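Side-chain contacts in acyl-CoA dehydrogenase family protein (Porphyromonas gingivalis, PDB 2OKU), which probably acts as an FAD-dependent acyl-CoA dehydrogenase, of which this construct is the C-terminal helical domain: residues A[61-66]-A[110-115]; A[53-58]-A[116-121]; A[29-34]-A[83-88]; A[13-18]-A[44-49]. All coordinates share one frame; numbering follows the deposited sequence.

The four contacts tie together an all-helical domain. Along the chain contact 4 closes before contacts 1 and 2 open, contact 1 falls within the span of contact 2, and contact 3 crosses all the others. Contacts 1 and 2, centres about 9 Å apart, touch through F63 and F116 where helices 58-87 and 92-115 and the tail meet. Contact 3 holds the far end, its centre about 31 Å from that of contact 1; both use helix 58-87. Contact 4 fixes helix 13-22 on helix 32-53, its centre about 15 and 21 Å from the centres of contacts 1 and 3. Both ends and the middle of the bundle are thereby joined.

Contact 1 (A[61-66]-A[110-115]); sequences LDFQAR and DSYVRA
F63 and Y112 meet at about a right angle, with the phenol oxygen Y112 OH in the plane of the F63 ring and at its edge, 3.4 Å from F63 CZ. No ring face is used in this meeting. F63 has its CG anti to the backbone N (chi1 177°), which lets a ring that starts off to one side of the interface swing its far edge across to the tyrosine. Next to it, Q64 OE1 lies in the Y112 ring plane, 3.9 Å from Y112 CE2, and the amide stands at 90° to that ring. The bent Q64 chain then slides past V113 in the opposite direction, its OE1 3.9 Å from V113 CG2.

These residues pair neighbouring helices of the acyl-CoA dehydrogenase C-terminal helical bundle: segments 61-66 of helix 58-87 and 110-115 of helix 92-115 run antiparallel (174°), their axes 11.5 Å apart at closest. At that spacing the backbones stay well separated and the gap is spanned by side chains and one water. The water accepts from Q64 NE2 at 2.9 Å and donates to V113 O at 2.7 Å, which supplies a partner for a carbonyl close to the end of helix 92-115. The other end of the amide is held by R67 NH1, a hydrogen bond to Q64 OE1 that fixes which way round the amide sits. Further out, F116 stacks on F63, and V113 also packs on L48 and V52 of helix 32-53. One turn apart on helix 92-115, R114 NE forms a salt bridge with D110 OD1 at 2.9 Å.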
loop_
_atom_site.group_PDB
_atom_site.type_symbol
_atom_site.label_atom_id
_atom_site.label_comp_id
_atom_site.label_asym_id
_atom_site.label_seq_id
_atom_site.Cartn_x
_atom_site.Cartn_y
_atom_site.Cartn_z
ATOM N N LEU A 61 18.708 18.917 -0.960
ATOM C CA LEU A 61 17.317 18.686 -0.539
ATOM C C LEU A 61 16.420 18.609 -1.744
ATOM O O LEU A 61 15.580 17.761 -1.828
ATOM C CB LEU A 61 16.823 19.789 0.415
ATOM C CG LEU A 61 15.369 19.678 0.895
ATOM C CD1 LEU A 61 15.124 18.326 1.605
ATOM C CD2 LEU A 61 15.015 20.848 1.831
ATOM N N ASP A 62 16.587 19.529 -2.687
ATOM C CA ASP A 62 15.798 19.516 -3.898
ATOM C C ASP A 62 15.994 18.223 -4.695
ATOM O O ASP A 62 15.043 17.650 -5.241
ATOM C CB ASP A 62 16.182 20.721 -4.767
ATOM C CG ASP A 62 15.797 22.037 -4.137
ATOM O OD1 ASP A 62 14.948 22.054 -3.204
ATOM O OD2 ASP A 62 16.358 23.070 -4.563
ATOM N N PHE A 63 17.239 17.764 -4.771
ATOM C CA PHE A 63 17.569 16.529 -5.508
ATOM C C PHE A 63 16.938 15.272 -4.857
ATOM O O PHE A 63 16.468 14.365 -5.549
ATOM C CB PHE A 63 19.088 16.384 -5.582
ATOM C CG PHE A 63 19.536 15.137 -6.234
ATOM C CD1 PHE A 63 19.396 14.961 -7.609
ATOM C CD2 PHE A 63 20.108 14.116 -5.476
ATOM C CE1 PHE A 63 19.817 13.770 -8.219
ATOM C CE2 PHE A 63 20.522 12.924 -6.068
ATOM C CZ PHE A 63 20.385 12.745 -7.440
ATOM N N GLN A 64 16.961 15.236 -3.527
ATOM C CA GLN A 64 16.484 14.095 -2.746
ATOM C C GLN A 64 15.024 14.200 -2.358
ATOM O O GLN A 64 14.481 13.275 -1.745
ATOM C CB GLN A 64 17.315 13.947 -1.472
ATOM C CG GLN A 64 18.830 13.769 -1.651
ATOM C CD GLN A 64 19.239 12.495 -2.378
ATOM O OE1 GLN A 64 18.468 11.925 -3.154
ATOM N NE2 GLN A 64 20.490 12.062 -2.159
ATOM N N ALA A 65 14.376 15.310 -2.699
ATOM C CA ALA A 65 12.979 15.556 -2.274
ATOM C C ALA A 65 12.003 14.428 -2.552
ATOM O O ALA A 65 11.297 13.980 -1.643
ATOM C CB ALA A 65 12.433 16.897 -2.862
ATOM N N ARG A 66 11.945 13.962 -3.793
ATOM C CA ARG A 66 11.025 12.901 -4.155
ATOM C C ARG A 66 11.328 11.604 -3.381
ATOM O O ARG A 66 10.403 10.906 -2.973
ATOM C CB ARG A 66 11.066 12.638 -5.634
ATOM C CG ARG A 66 10.156 11.550 -6.072
ATOM C CD ARG A 66 10.363 11.217 -7.529
ATOM N NE ARG A 66 9.925 12.279 -8.430
ATOM C CZ ARG A 66 9.877 12.133 -9.755
ATOM N NH1 ARG A 66 10.243 10.969 -10.301
ATOM N NH2 ARG A 66 9.451 13.131 -10.538
ATOM N N ASP A 110 17.111 4.532 1.575
ATOM C CA ASP A 110 18.038 4.872 2.665
ATOM C C ASP A 110 19.530 4.683 2.266
ATOM O O ASP A 110 20.347 5.561 2.486
ATOM C CB ASP A 110 17.718 4.004 3.887
ATOM C CG ASP A 110 18.478 4.442 5.103
ATOM O OD1 ASP A 110 18.116 5.468 5.669
ATOM O OD2 ASP A 110 19.432 3.748 5.478
ATOM N N SER A 111 19.840 3.537 1.675
ATOM C CA SER A 111 21.184 3.197 1.189
ATOM C C SER A 111 21.698 4.205 0.134
ATOM O O SER A 111 22.799 4.744 0.255
ATOM C CB SER A 111 21.169 1.763 0.655
ATOM O OG SER A 111 22.440 1.406 0.131
ATOM N N TYR A 112 20.862 4.479 -0.861
ATOM C CA TYR A 112 21.187 5.440 -1.902
ATOM C C TYR A 112 21.450 6.831 -1.369
ATOM O O TYR A 112 22.477 7.426 -1.665
ATOM C CB TYR A 112 20.085 5.503 -2.978
ATOM C CG TYR A 112 20.402 6.600 -4.004
ATOM C CD1 TYR A 112 21.210 6.322 -5.098
ATOM C CD2 TYR A 112 19.922 7.876 -3.844
ATOM C CE1 TYR A 112 21.532 7.311 -6.035
ATOM C CE2 TYR A 112 20.219 8.883 -4.780
ATOM C CZ TYR A 112 21.033 8.575 -5.873
ATOM O OH TYR A 112 21.340 9.545 -6.798
ATOM N N VAL A 113 20.512 7.354 -0.580
ATOM C CA VAL A 113 20.617 8.712 -0.042
ATOM C C VAL A 113 21.824 8.883 0.876
ATOM O O VAL A 113 22.542 9.903 0.805
ATOM C CB VAL A 113 19.309 9.133 0.659
ATOM C CG1 VAL A 113 19.473 10.474 1.409
ATOM C CG2 VAL A 113 18.179 9.183 -0.382
ATOM N N ARG A 114 22.063 7.883 1.718
ATOM C CA ARG A 114 23.195 7.920 2.639
ATOM C C ARG A 114 24.565 7.749 1.956
ATOM O O ARG A 114 25.570 8.238 2.468
ATOM C CB ARG A 114 22.986 6.892 3.757
ATOM C CG ARG A 114 21.880 7.347 4.734
ATOM C CD ARG A 114 21.661 6.343 5.863
ATOM N NE ARG A 114 20.524 6.750 6.690
ATOM C CZ ARG A 114 20.607 7.618 7.693
ATOM N NH1 ARG A 114 21.776 8.151 8.019
ATOM N NH2 ARG A 114 19.527 7.927 8.395
ATOM N N ALA A 115 24.597 7.070 0.820
ATOM C CA ALA A 115 25.840 6.867 0.060
ATOM C C ALA A 115 26.109 8.010 -0.925
ATOM O O ALA A 115 27.197 8.121 -1.474
ATOM C CB ALA A 115 25.809 5.557 -0.659
HETATM O O HOH W 1 22.105 12.486 0.174
#

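Contact 2 (A[53-58]-A[116-121]); sequences TEQKDQ and FRPEEL
P118 faces Q55 and D57 in a small surface contact at one end of the C-terminal helical bundle, between the connection from helix 32-53 to helix 58-87 and the tail that follows helix 92-115. No hydrogen bond passes directly between the two segments. What touches is a proline ring and two side-chain oxygens: Q55 OE1 is 3.6 Å from P118 CG, the extended glutamine meeting the ring at about a right angle, while D57 OD2 is 3.9 Å from P118 CB.

The connection is shaped by a type I turn from T53 to K56, closed by K56 N to T53 O at 3.0 Å, and K56 leaves it with positive phi (50°). D57 then takes the N-cap position of helix 58-87. With its CG anti to the backbone N (chi1 175°), the carboxylate can divide its work: OD1 caps L60 N, and OD2 is turned to the tail. Q55 is tied back in the converse sense, NE2 donating to F51 O. On the tail, residues 118-120 form a short 3-10 turn.

Two waters complete the junction. One donates to D57 OD2 at 2.8 Å and to P118 O at 3.1 Å. The other accepts from Q55 NE2 and can donate to F116 O, both at 3.2 Å, though acceptors outnumber its protons. The polar link is thus solvent-mediated, chiefly by the D57-P118 water, and the helix start beside D57 probably favours its charged carboxylate.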
loop_
_atom_site.group_PDB
_atom_site.type_symbol
_atom_site.label_atom_id
_atom_site.label_comp_id
_atom_site.label_asym_id
_atom_site.label_seq_id
_atom_site.Cartn_x
_atom_site.Cartn_y
_atom_site.Cartn_z
ATOM N N THR A 53 18.356 17.112 5.627
ATOM C CA THR A 53 18.098 18.506 6.036
ATOM C C THR A 53 19.228 19.088 6.880
ATOM O O THR A 53 19.572 20.255 6.726
ATOM C CB THR A 53 16.748 18.686 6.785
ATOM O OG1 THR A 53 16.746 17.935 8.010
ATOM C CG2 THR A 53 15.589 18.289 5.901
ATOM N N GLU A 54 19.851 18.276 7.726
ATOM C CA GLU A 54 20.910 18.798 8.592
ATOM C C GLU A 54 22.188 19.177 7.835
ATOM O O GLU A 54 23.057 19.856 8.395
ATOM C CB GLU A 54 21.212 17.832 9.731
ATOM C CG GLU A 54 20.033 17.741 10.720
ATOM C CD GLU A 54 20.221 16.702 11.819
ATOM O OE1 GLU A 54 21.298 16.067 11.897
ATOM O OE2 GLU A 54 19.270 16.531 12.604
ATOM N N GLN A 55 22.307 18.749 6.576
ATOM C CA GLN A 55 23.417 19.181 5.732
ATOM C C GLN A 55 23.294 20.644 5.274
ATOM O O GLN A 55 24.257 21.214 4.743
ATOM C CB GLN A 55 23.575 18.239 4.531
ATOM C CG GLN A 55 23.960 16.826 4.975
ATOM C CD GLN A 55 24.128 15.852 3.844
ATOM O OE1 GLN A 55 24.883 16.095 2.901
ATOM N NE2 GLN A 55 23.449 14.715 3.936
ATOM N N LYS A 56 22.114 21.228 5.454
ATOM C CA LYS A 56 21.843 22.619 5.097
ATOM C C LYS A 56 22.298 22.901 3.665
ATOM O O LYS A 56 22.998 23.884 3.378
ATOM C CB LYS A 56 22.525 23.567 6.091
ATOM C CG LYS A 56 22.069 23.391 7.549
ATOM C CD LYS A 56 23.052 24.073 8.484
ATOM C CE LYS A 56 22.508 24.295 9.891
ATOM N NZ LYS A 56 23.531 25.041 10.713
ATOM N N ASP A 57 21.914 22.012 2.767
ATOM C CA ASP A 57 22.305 22.096 1.376
ATOM C C ASP A 57 21.026 22.039 0.578
ATOM O O ASP A 57 20.416 20.967 0.423
ATOM C CB ASP A 57 23.254 20.939 1.058
ATOM C CG ASP A 57 23.643 20.861 -0.402
ATOM O OD1 ASP A 57 22.998 21.486 -1.269
ATOM O OD2 ASP A 57 24.601 20.115 -0.683
ATOM N N GLN A 58 20.594 23.207 0.103
ATOM C CA GLN A 58 19.335 23.321 -0.600
ATOM C C GLN A 58 19.286 22.514 -1.896
ATOM O O GLN A 58 18.251 21.929 -2.225
ATOM C CB GLN A 58 18.997 24.780 -0.912
ATOM C CG GLN A 58 17.591 24.928 -1.518
ATOM C CD GLN A 58 16.503 24.292 -0.641
ATOM O OE1 GLN A 58 16.346 24.670 0.526
ATOM N NE2 GLN A 58 15.759 23.305 -1.196
ATOM N N PHE A 116 25.118 8.862 -1.148
ATOM C CA PHE A 116 25.211 9.870 -2.195
ATOM C C PHE A 116 26.188 10.976 -1.804
ATOM O O PHE A 116 26.112 11.523 -0.721
ATOM C CB PHE A 116 23.824 10.453 -2.502
ATOM C CG PHE A 116 23.818 11.417 -3.645
ATOM C CD1 PHE A 116 23.866 10.958 -4.951
ATOM C CD2 PHE A 116 23.786 12.787 -3.421
ATOM C CE1 PHE A 116 23.882 11.861 -6.037
ATOM C CE2 PHE A 116 23.790 13.694 -4.504
ATOM C CZ PHE A 116 23.841 13.222 -5.805
ATOM N N ARG A 117 27.117 11.302 -2.689
ATOM C CA ARG A 117 28.056 12.398 -2.426
ATOM C C ARG A 117 27.487 13.693 -3.016
ATOM O O ARG A 117 27.248 13.757 -4.223
ATOM C CB ARG A 117 29.416 12.083 -3.046
ATOM C CG ARG A 117 29.988 10.685 -2.711
ATOM C CD ARG A 117 31.454 10.538 -3.186
ATOM N NE ARG A 117 32.218 11.758 -2.879
ATOM C CZ ARG A 117 32.584 12.698 -3.759
ATOM N NH1 ARG A 117 32.303 12.577 -5.066
ATOM N NH2 ARG A 117 33.256 13.767 -3.331
ATOM N N PRO A 118 27.242 14.720 -2.180
ATOM C CA PRO A 118 26.663 15.998 -2.622
ATOM C C PRO A 118 27.449 16.701 -3.744
ATOM O O PRO A 118 26.855 17.391 -4.576
ATOM C CB PRO A 118 26.678 16.828 -1.346
ATOM C CG PRO A 118 26.502 15.807 -0.282
ATOM C CD PRO A 118 27.419 14.712 -0.718
ATOM N N GLU A 119 28.757 16.455 -3.771
ATOM C CA GLU A 119 29.661 16.909 -4.832
ATOM C C GLU A 119 29.256 16.431 -6.242
ATOM O O GLU A 119 29.722 16.979 -7.253
ATOM C CB GLU A 119 31.102 16.437 -4.528
ATOM C CG GLU A 119 31.683 16.933 -3.182
ATOM C CD GLU A 119 30.980 16.345 -1.936
ATOM O OE1 GLU A 119 30.598 15.151 -1.964
ATOM O OE2 GLU A 119 30.795 17.094 -0.936
ATOM N N GLU A 120 28.426 15.394 -6.309
ATOM C CA GLU A 120 27.900 14.887 -7.570
ATOM C C GLU A 120 26.989 15.892 -8.264
ATOM O O GLU A 120 26.786 15.795 -9.464
ATOM C CB GLU A 120 27.101 13.601 -7.345
ATOM C CG GLU A 120 27.912 12.448 -6.735
ATOM C CD GLU A 120 28.308 11.391 -7.733
ATOM O OE1 GLU A 120 28.402 11.697 -8.940
ATOM O OE2 GLU A 120 28.490 10.234 -7.309
ATOM N N LEU A 121 26.412 16.830 -7.509
ATOM C CA LEU A 121 25.468 17.785 -8.078
ATOM C C LEU A 121 26.172 19.028 -8.615
ATOM O O LEU A 121 27.238 19.386 -8.134
ATOM C CB LEU A 121 24.417 18.169 -7.028
ATOM C CG LEU A 121 23.560 17.021 -6.514
ATOM C CD1 LEU A 121 22.593 17.531 -5.411
ATOM C CD2 LEU A 121 22.783 16.346 -7.666
HETATM O O HOH W 2 24.432 13.442 1.182
HETATM O O HOH W 3 25.604 19.937 -3.263
#

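Contact 3 (A[29-34]-A[83-88]); sequences PELQPM and LAANDD
L31 lays its CD2 methyl over one face of the peptide group that joins A85 to N86, at the N86 N–CA end of that plane, where L31 CD2 is 3.4 Å from both N86 N and N86 CA. The same methyl also lies 3.5 Å from N86 CB, so one carbon meets both backbone and side chain. Its sister, L31 CD1, turns to the alanine and packs 4.0 Å from A85 CB. The two branches of the leucine therefore straddle adjacent residues of helix 58-87, and the fit is close on the CD2 side. A chi1 of -146°, an unusual conformation for leucine, sends CD1 and CD2 to these different residues.

This is the end of the acyl-CoA dehydrogenase C-terminal helical bundle where helix 32-53 begins and helix 58-87 finishes. The closest CA pair, L31 and N86, is 7.2 Å apart, short enough for one leucine to bridge the gap. L31 lies at the start of helix 32-53, where Q32 N bonds to P29 O at 3.1 Å, and N86 is in the last turn of helix 58-87. Around them, M82 and R92 also pack on L31, and T25 and V27 of the preceding loop touch N86. At the end of the helix D88 OD1 bonds to S90 OG, while its OD2 takes a weak hydrogen bond from Y14 of the second subunit.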
loop_
_atom_site.group_PDB
_atom_site.type_symbol
_atom_site.label_atom_id
_atom_site.label_comp_id
_atom_site.label_asym_id
_atom_site.label_seq_id
_atom_site.Cartn_x
_atom_site.Cartn_y
_atom_site.Cartn_z
ATOM N N PRO A 29 -2.771 -9.238 19.166
ATOM C CA PRO A 29 -1.374 -9.698 19.134
ATOM C C PRO A 29 -0.867 -10.071 17.741
ATOM O O PRO A 29 0.299 -9.856 17.444
ATOM C CB PRO A 29 -1.397 -10.940 20.032
ATOM C CG PRO A 29 -2.501 -10.671 20.998
ATOM C CD PRO A 29 -3.550 -9.940 20.208
ATOM N N GLU A 30 -1.732 -10.625 16.905
ATOM C CA GLU A 30 -1.339 -11.055 15.567
ATOM C C GLU A 30 -0.861 -9.921 14.671
ATOM O O GLU A 30 -0.079 -10.153 13.753
ATOM C CB GLU A 30 -2.485 -11.800 14.890
ATOM C CG GLU A 30 -3.756 -10.982 14.712
ATOM C CD GLU A 30 -5.018 -11.756 15.055
ATOM O OE1 GLU A 30 -4.892 -12.894 15.549
ATOM O OE2 GLU A 30 -6.130 -11.217 14.843
ATOM N N LEU A 31 -1.317 -8.698 14.956
ATOM C CA LEU A 31 -0.930 -7.521 14.166
ATOM C C LEU A 31 0.140 -6.672 14.882
ATOM O O LEU A 31 0.707 -5.717 14.311
ATOM C CB LEU A 31 -2.209 -6.711 13.878
ATOM C CG LEU A 31 -2.350 -5.967 12.575
ATOM C CD1 LEU A 31 -1.962 -6.820 11.348
ATOM C CD2 LEU A 31 -3.789 -5.375 12.463
ATOM N N GLN A 32 0.429 -7.011 16.132
ATOM C CA GLN A 32 1.392 -6.256 16.913
ATOM C C GLN A 32 2.794 -6.203 16.261
ATOM O O GLN A 32 3.418 -5.151 16.237
ATOM C CB GLN A 32 1.439 -6.769 18.358
ATOM C CG GLN A 32 2.332 -5.975 19.310
ATOM C CD GLN A 32 1.878 -4.532 19.524
ATOM O OE1 GLN A 32 0.689 -4.249 19.526
ATOM N NE2 GLN A 32 2.833 -3.619 19.711
ATOM N N PRO A 33 3.298 -7.337 15.735
ATOM C CA PRO A 33 4.595 -7.237 15.047
ATOM C C PRO A 33 4.583 -6.254 13.879
ATOM O O PRO A 33 5.544 -5.486 13.716
ATOM C CB PRO A 33 4.864 -8.681 14.583
ATOM C CG PRO A 33 4.116 -9.529 15.609
ATOM C CD PRO A 33 2.828 -8.734 15.805
HETATM N N MSE A 34 3.498 -6.234 13.106
HETATM C CA MSE A 34 3.401 -5.289 12.022
HETATM C C MSE A 34 3.395 -3.857 12.544
HETATM O O MSE A 34 4.061 -3.005 11.978
HETATM C CB MSE A 34 2.175 -5.516 11.133
HETATM C CG MSE A 34 2.125 -4.520 9.987
HETATM SE SE MSE A 34 0.708 -5.034 8.690
HETATM C CE MSE A 34 1.186 -3.716 7.273
ATOM N N LEU A 83 -4.286 -0.840 9.272
ATOM C CA LEU A 83 -5.636 -0.499 9.741
ATOM C C LEU A 83 -6.688 -1.332 9.017
ATOM O O LEU A 83 -7.638 -1.783 9.636
ATOM C CB LEU A 83 -5.880 1.005 9.603
ATOM C CG LEU A 83 -5.029 1.924 10.504
ATOM C CD1 LEU A 83 -5.274 3.387 10.138
ATOM C CD2 LEU A 83 -5.293 1.725 11.995
ATOM N N ALA A 84 -6.487 -1.582 7.724
ATOM C CA ALA A 84 -7.378 -2.469 6.980
ATOM C C ALA A 84 -7.380 -3.891 7.550
ATOM O O ALA A 84 -8.450 -4.507 7.696
ATOM C CB ALA A 84 -7.028 -2.479 5.501
ATOM N N ALA A 85 -6.190 -4.411 7.866
ATOM C CA ALA A 85 -6.049 -5.748 8.449
ATOM C C ALA A 85 -6.579 -5.823 9.875
ATOM O O ALA A 85 -7.032 -6.877 10.307
ATOM C CB ALA A 85 -4.573 -6.214 8.404
ATOM N N ASN A 86 -6.514 -4.721 10.616
ATOM C CA ASN A 86 -7.125 -4.670 11.946
ATOM C C ASN A 86 -8.652 -4.775 11.859
ATOM O O ASN A 86 -9.300 -5.441 12.673
ATOM C CB ASN A 86 -6.697 -3.374 12.645
ATOM C CG ASN A 86 -7.243 -3.250 14.052
ATOM O OD1 ASN A 86 -7.041 -4.131 14.882
ATOM N ND2 ASN A 86 -7.931 -2.136 14.333
ATOM N N ASP A 87 -9.232 -4.124 10.858
ATOM C CA ASP A 87 -10.670 -4.195 10.627
ATOM C C ASP A 87 -11.102 -5.568 10.096
ATOM O O ASP A 87 -12.190 -6.031 10.430
ATOM C CB ASP A 87 -11.111 -3.097 9.662
ATOM C CG ASP A 87 -11.123 -1.722 10.304
ATOM O OD1 ASP A 87 -11.012 -1.611 11.553
ATOM O OD2 ASP A 87 -11.217 -0.735 9.549
ATOM N N ASP A 88 -10.263 -6.216 9.294
ATOM C CA ASP A 88 -10.538 -7.575 8.794
ATOM C C ASP A 88 -9.259 -8.385 8.688
ATOM O O ASP A 88 -8.471 -8.184 7.762
ATOM C CB ASP A 88 -11.237 -7.537 7.429
ATOM C CG ASP A 88 -11.724 -8.924 6.967
ATOM O OD1 ASP A 88 -11.246 -9.970 7.484
ATOM O OD2 ASP A 88 -12.630 -8.971 6.094
#

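Contact 4 (A[13-18]-A[44-49]); sequences TYIARI and RAEALI
Residues 13-18 and 44-49 are helical turns running in opposite directions, nearest at I15 and E46, whose CA atoms are 7.2 Å apart. Side-chain contact across this approach is carried by I15, which directs its two branches to different neighbours. Its CD1 methyl reaches A45 CB at 4.3 Å, a plain apolar touch between two methyls. Its CG2 methyl lies instead 3.9 Å from E46 OE2. The split follows from the torsions: CG2 is anti to the backbone N, while CG1 stands beside that N (chi1 -58°) and the second torsion (-49°) bends CD1 round to the alanine.

E46 is fully stretched, with chi1 and chi2 both near 180°, and crosses the isoleucine at a slant. The carboxylate is held by R19, one turn further along helix 13-22, whose NH2 forms a salt bridge with E46 OE1, and the I15 CG2 methyl packs against its OE2. This charge pair links the same two helices, and the arginine probably helps keep the carboxylate ionised at the margin of an otherwise apolar join. I15 itself is buried and is also touched by T42 of helix 32-53.

Within the C-terminal helical bundle of the acyl-CoA dehydrogenase family, helix 13-22 runs antiparallel alongside helix 32-53, and Y14 and I18 extend the packing to V76 and H79 of helix 58-87; the Y14 ring stacks on F91 of the second subunit. On helix 32-53, I49 packs on T72 of helix 58-87, while L48 faces I109 of helix 92-115.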
loop_
_atom_site.group_PDB
_atom_site.type_symbol
_atom_site.label_atom_id
_atom_site.label_comp_id
_atom_site.label_asym_id
_atom_site.label_seq_id
_atom_site.Cartn_x
_atom_site.Cartn_y
_atom_site.Cartn_z
ATOM N N THR A 13 4.742 16.073 9.303
ATOM C CA THR A 13 3.323 16.038 9.654
ATOM C C THR A 13 2.732 14.611 9.622
ATOM O O THR A 13 1.918 14.254 10.486
ATOM C CB THR A 13 2.494 16.962 8.729
ATOM O OG1 THR A 13 2.586 16.492 7.395
ATOM C CG2 THR A 13 2.975 18.446 8.798
ATOM N N TYR A 14 3.158 13.776 8.666
ATOM C CA TYR A 14 2.700 12.383 8.654
ATOM C C TYR A 14 3.329 11.548 9.758
ATOM O O TYR A 14 2.700 10.629 10.284
ATOM C CB TYR A 14 3.010 11.695 7.337
ATOM C CG TYR A 14 2.164 12.100 6.175
ATOM C CD1 TYR A 14 0.851 11.643 6.055
ATOM C CD2 TYR A 14 2.667 12.917 5.170
ATOM C CE1 TYR A 14 0.070 11.987 4.955
ATOM C CE2 TYR A 14 1.899 13.268 4.074
ATOM C CZ TYR A 14 0.610 12.799 3.966
ATOM O OH TYR A 14 -0.146 13.152 2.866
ATOM N N ILE A 15 4.576 11.853 10.076
ATOM C CA ILE A 15 5.278 11.211 11.193
ATOM C C ILE A 15 4.500 11.457 12.495
ATOM O O ILE A 15 4.299 10.535 13.303
ATOM C CB ILE A 15 6.746 11.743 11.298
ATOM C CG1 ILE A 15 7.561 11.507 9.997
ATOM C CG2 ILE A 15 7.480 11.160 12.562
ATOM C CD1 ILE A 15 7.496 10.149 9.441
ATOM N N ALA A 16 4.028 12.698 12.678
ATOM C CA ALA A 16 3.235 13.072 13.862
ATOM C C ALA A 16 1.894 12.329 13.868
ATOM O O ALA A 16 1.497 11.780 14.909
ATOM C CB ALA A 16 3.024 14.599 13.936
ATOM N N ARG A 17 1.222 12.254 12.718
ATOM C CA ARG A 17 -0.055 11.534 12.650
ATOM C C ARG A 17 0.125 10.025 12.952
ATOM O O ARG A 17 -0.683 9.401 13.696
ATOM C CB ARG A 17 -0.769 11.732 11.306
ATOM C CG ARG A 17 -2.160 11.105 11.359
ATOM C CD ARG A 17 -3.052 11.503 10.227
ATOM N NE ARG A 17 -4.409 11.039 10.520
ATOM C CZ ARG A 17 -5.430 11.110 9.675
ATOM N NH1 ARG A 17 -5.278 11.639 8.470
ATOM N NH2 ARG A 17 -6.610 10.639 10.047
ATOM N N ILE A 18 1.182 9.453 12.386
ATOM C CA ILE A 18 1.524 8.078 12.654
ATOM C C ILE A 18 1.684 7.860 14.163
ATOM O O ILE A 18 1.098 6.937 14.731
ATOM C CB ILE A 18 2.834 7.671 11.939
ATOM C CG1 ILE A 18 2.523 7.424 10.439
ATOM C CG2 ILE A 18 3.461 6.430 12.652
ATOM C CD1 ILE A 18 3.752 7.265 9.556
ATOM N N ARG A 44 12.834 5.438 10.699
ATOM C CA ARG A 44 13.800 5.409 9.576
ATOM C C ARG A 44 13.561 6.563 8.599
ATOM O O ARG A 44 14.510 7.236 8.169
ATOM C CB ARG A 44 13.712 4.084 8.818
ATOM C CG ARG A 44 14.935 3.694 8.036
ATOM C CD ARG A 44 15.554 2.487 8.737
ATOM N NE ARG A 44 16.882 2.109 8.273
ATOM C CZ ARG A 44 17.146 1.335 7.236
ATOM N NH1 ARG A 44 16.167 0.870 6.463
ATOM N NH2 ARG A 44 18.422 1.047 6.964
ATOM N N ALA A 45 12.296 6.813 8.267
ATOM C CA ALA A 45 11.950 7.963 7.416
ATOM C C ALA A 45 12.376 9.306 8.051
ATOM O O ALA A 45 13.003 10.112 7.409
ATOM C CB ALA A 45 10.432 7.966 7.107
ATOM N N GLU A 46 12.037 9.513 9.324
ATOM C CA GLU A 46 12.399 10.723 10.047
ATOM C C GLU A 46 13.913 10.888 10.062
ATOM O O GLU A 46 14.413 11.985 9.861
ATOM C CB GLU A 46 11.862 10.664 11.487
ATOM C CG GLU A 46 12.196 11.881 12.359
ATOM C CD GLU A 46 11.628 11.757 13.748
ATOM O OE1 GLU A 46 12.006 10.791 14.452
ATOM O OE2 GLU A 46 10.789 12.601 14.111
ATOM N N ALA A 47 14.625 9.798 10.341
ATOM C CA ALA A 47 16.087 9.848 10.454
ATOM C C ALA A 47 16.710 10.211 9.114
ATOM O O ALA A 47 17.638 11.000 9.068
ATOM C CB ALA A 47 16.652 8.528 10.964
ATOM N N LEU A 48 16.195 9.653 8.025
ATOM C CA LEU A 48 16.746 9.949 6.681
ATOM C C LEU A 48 16.474 11.402 6.271
ATOM O O LEU A 48 17.336 12.066 5.712
ATOM C CB LEU A 48 16.194 8.994 5.619
ATOM C CG LEU A 48 16.897 9.102 4.263
ATOM C CD1 LEU A 48 18.364 8.619 4.380
ATOM C CD2 LEU A 48 16.135 8.307 3.175
ATOM N N ILE A 49 15.274 11.897 6.584
ATOM C CA ILE A 49 14.964 13.307 6.347
ATOM C C ILE A 49 15.960 14.195 7.090
ATOM O O ILE A 49 16.495 15.124 6.481
ATOM C CB ILE A 49 13.513 13.645 6.761
ATOM C CG1 ILE A 49 12.563 12.939 5.789
ATOM C CG2 ILE A 49 13.284 15.195 6.799
ATOM C CD1 ILE A 49 11.077 12.823 6.257
#